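Local atomic coordinates of UDP-glucose 4-epimerase (PDB entry 7K3P), a protein that interconverts UDP-glucose and UDP-galactose, and probably also their N-acetylated counterparts, by reversible epimerisation at C4 of the sugar with bound NAD. Residues A[137-142]-A[189-194]. The protein carries 2 engineered substitutions. Sequence-based numbering, arbitrary orientation.
Sequences STAATY and RYFNVA. With NAD (nicotinamide-adenine-dinucleotide), chain C.
R189 runs out across segment 137-142 and ends at the hydroxyl of Y142. Its CB lies 3.7 Å from T138 O, and CG packs against the CB of S137. From CG to NE the chain is fully extended (chi2 170°, chi3 -177°), which carries CD past T141 OG1 to the Y142 hydroxyl. NE passes T141 OG1, whose own bond goes to T138 O. At the tip, NH1 donates to Y142 OH over 3.0 Å. The hydroxyl meets the guanidinium at its edge and in its plane, while the ring of Y142 stands nearly perpendicular to that plane. NH1 also bonds to E152 O. NH2 forms a salt bridge with E170 OE1, and E170 OE2 hydrogen-bonds to S137 OG. These partners fix the rotation of the buried guanidinium. Y142 OH also hydrogen-bonds to N271 OD1.

One backbone bond joins the segments: A139 N donates to Y190 O at 3.0 Å. The methyl of A139 sits over the centre of one face of the F191 ring, 3.5 Å from the centroid, a CH-pi contact. Within segment 137-142, T138 O accepts from both T141 N and T141 OG1, and T138 OG1 closes an ST turn with A140 N.

The other end of the contact lines the NAD pocket. Y190 OH donates to NAD O4D at 2.9 Å, its ring lies obliquely beside the nicotinamide, and S137 O approaches NAD C6N.

The contact sits where the neighbouring parallel strands 132-136 and 184-189 of the Rossmann-type sheet end. Helix 161-179 packs on S137, T138 and T141. Helices 27-37 and 248-261 pack on Y190, and the chain continues into strand 192-193, which pairs with strand 242-246.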
# COMPACT_ATOMS: atom_id res chain seq x y z
N SER A 137 9.44 -3.44 -10.40
CA SER A 137 9.47 -3.45 -8.94
C SER A 137 10.94 -3.48 -8.52
O SER A 137 11.78 -2.93 -9.22
CB SER A 137 8.72 -4.66 -8.41
OG SER A 137 8.63 -4.62 -7.00
N THR A 138 11.26 -4.14 -7.42
CA THR A 138 12.63 -4.07 -6.89
C THR A 138 12.92 -5.20 -5.92
O THR A 138 12.01 -5.72 -5.29
CB THR A 138 12.88 -2.73 -6.13
OG1 THR A 138 14.14 -2.80 -5.43
CG2 THR A 138 11.77 -2.48 -5.09
N ALA A 139 14.19 -5.57 -5.79
CA ALA A 139 14.56 -6.56 -4.77
C ALA A 139 14.36 -6.02 -3.35
O ALA A 139 14.28 -6.78 -2.40
CB ALA A 139 16.01 -7.04 -4.97
N ALA A 140 14.27 -4.70 -3.21
CA ALA A 140 13.95 -4.10 -1.90
C ALA A 140 12.65 -4.66 -1.31
O ALA A 140 12.42 -4.58 -0.10
CB ALA A 140 13.90 -2.54 -1.99
N THR A 141 11.79 -5.24 -2.16
CA THR A 141 10.58 -5.85 -1.63
C THR A 141 10.90 -7.04 -0.72
O THR A 141 10.08 -7.40 0.12
CB THR A 141 9.61 -6.30 -2.72
OG1 THR A 141 10.27 -7.19 -3.63
CG2 THR A 141 9.05 -5.07 -3.47
N TYR A 142 12.06 -7.66 -0.91
CA TYR A 142 12.43 -8.79 -0.05
C TYR A 142 12.95 -8.36 1.31
O TYR A 142 13.09 -9.20 2.22
CB TYR A 142 13.48 -9.68 -0.71
CG TYR A 142 13.03 -10.31 -2.00
CD1 TYR A 142 11.93 -11.16 -2.04
CD2 TYR A 142 13.72 -10.07 -3.18
CE1 TYR A 142 11.51 -11.74 -3.24
CE2 TYR A 142 13.32 -10.65 -4.37
CZ TYR A 142 12.22 -11.47 -4.39
OH TYR A 142 11.83 -12.04 -5.59
N ARG A 189 11.51 -7.88 -10.44
CA ARG A 189 12.32 -7.44 -9.30
C ARG A 189 13.80 -7.66 -9.61
O ARG A 189 14.15 -8.66 -10.24
CB ARG A 189 11.95 -8.22 -8.05
CG ARG A 189 10.48 -8.17 -7.65
CD ARG A 189 10.21 -9.18 -6.57
NE ARG A 189 8.80 -9.24 -6.18
CZ ARG A 189 8.21 -10.32 -5.71
NH1 ARG A 189 8.92 -11.45 -5.56
NH2 ARG A 189 6.93 -10.29 -5.40
N TYR A 190 14.65 -6.73 -9.17
CA TYR A 190 16.08 -6.86 -9.41
C TYR A 190 16.86 -5.98 -8.46
O TYR A 190 16.30 -5.06 -7.84
CB TYR A 190 16.43 -6.52 -10.88
CG TYR A 190 15.72 -5.29 -11.42
CD1 TYR A 190 14.40 -5.35 -11.85
CD2 TYR A 190 16.39 -4.08 -11.55
CE1 TYR A 190 13.75 -4.20 -12.38
CE2 TYR A 190 15.77 -2.96 -12.08
CZ TYR A 190 14.46 -3.03 -12.48
OH TYR A 190 13.85 -1.90 -12.99
N PHE A 191 18.15 -6.26 -8.35
CA PHE A 191 19.02 -5.46 -7.51
C PHE A 191 19.54 -4.26 -8.28
O PHE A 191 18.92 -3.82 -9.26
CB PHE A 191 20.16 -6.34 -6.97
CG PHE A 191 19.73 -7.23 -5.84
CD1 PHE A 191 19.74 -6.77 -4.52
CD2 PHE A 191 19.29 -8.53 -6.09
CE1 PHE A 191 19.33 -7.58 -3.47
CE2 PHE A 191 18.88 -9.35 -5.04
CZ PHE A 191 18.90 -8.88 -3.73
N ASN A 192 20.68 -3.72 -7.87
CA ASN A 192 21.18 -2.47 -8.42
C ASN A 192 21.57 -2.58 -9.90
O ASN A 192 22.14 -3.60 -10.34
CB ASN A 192 22.39 -2.02 -7.60
CG ASN A 192 22.94 -0.68 -8.07
OD1 ASN A 192 24.05 -0.61 -8.62
ND2 ASN A 192 22.16 0.38 -7.87
N VAL A 193 21.29 -1.54 -10.68
CA VAL A 193 21.76 -1.55 -12.07
C VAL A 193 22.93 -0.59 -12.29
O VAL A 193 22.85 0.59 -11.96
CB VAL A 193 20.62 -1.43 -13.12
CG1 VAL A 193 19.25 -1.44 -12.47
CG2 VAL A 193 20.84 -0.26 -14.06
N ALA A 194 24.02 -1.12 -12.82
CA ALA A 194 25.26 -0.35 -12.97
C ALA A 194 25.03 0.94 -13.74
O ALA A 194 24.29 0.95 -14.73
CB ALA A 194 26.35 -1.19 -13.64
PA NAD C . 15.12 7.02 -13.34
O1A NAD C . 14.98 8.13 -12.33
O2A NAD C . 16.28 7.27 -14.26
O5B NAD C . 13.83 6.89 -14.24
C5B NAD C . 12.62 7.36 -13.72
C4B NAD C . 11.92 8.14 -14.76
O4B NAD C . 10.57 8.34 -14.43
C3B NAD C . 12.57 9.55 -14.94
O3B NAD C . 12.95 9.93 -16.32
C2B NAD C . 11.57 10.49 -14.22
O2B NAD C . 11.56 11.76 -14.73
C1B NAD C . 10.30 9.74 -14.46
N9A NAD C . 9.24 10.11 -13.51
C8A NAD C . 9.32 10.07 -12.16
N7A NAD C . 8.17 10.49 -11.62
C5A NAD C . 7.31 10.82 -12.59
C6A NAD C . 6.00 11.31 -12.62
N6A NAD C . 5.29 11.56 -11.39
N1A NAD C . 5.39 11.53 -13.81
C2A NAD C . 6.02 11.31 -14.98
N3A NAD C . 7.31 10.84 -14.99
C4A NAD C . 7.97 10.59 -13.82
O3 NAD C . 15.32 5.66 -12.53
PN NAD C . 15.77 4.30 -13.19
O1N NAD C . 15.70 4.39 -14.71
O2N NAD C . 17.17 4.03 -12.75
O5D NAD C . 14.80 3.17 -12.67
C5D NAD C . 13.53 3.05 -13.26
C4D NAD C . 12.67 2.03 -12.53
O4D NAD C . 13.38 0.84 -12.29
C3D NAD C . 12.06 2.54 -11.23
O3D NAD C . 10.78 2.07 -11.11
C2D NAD C . 12.85 1.92 -10.16
O2D NAD C . 12.17 1.78 -8.97
C1D NAD C . 13.28 0.59 -10.84
N1N NAD C . 14.55 -0.04 -10.27
C2N NAD C . 15.73 0.64 -10.52
C3N NAD C . 16.92 0.12 -10.04
C7N NAD C . 18.21 0.85 -10.31
O7N NAD C . 18.24 1.90 -10.92
N7N NAD C . 19.43 0.29 -9.82
C4N NAD C . 16.92 -1.07 -9.33
C5N NAD C . 15.74 -1.74 -9.08
C6N NAD C . 14.53 -1.22 -9.55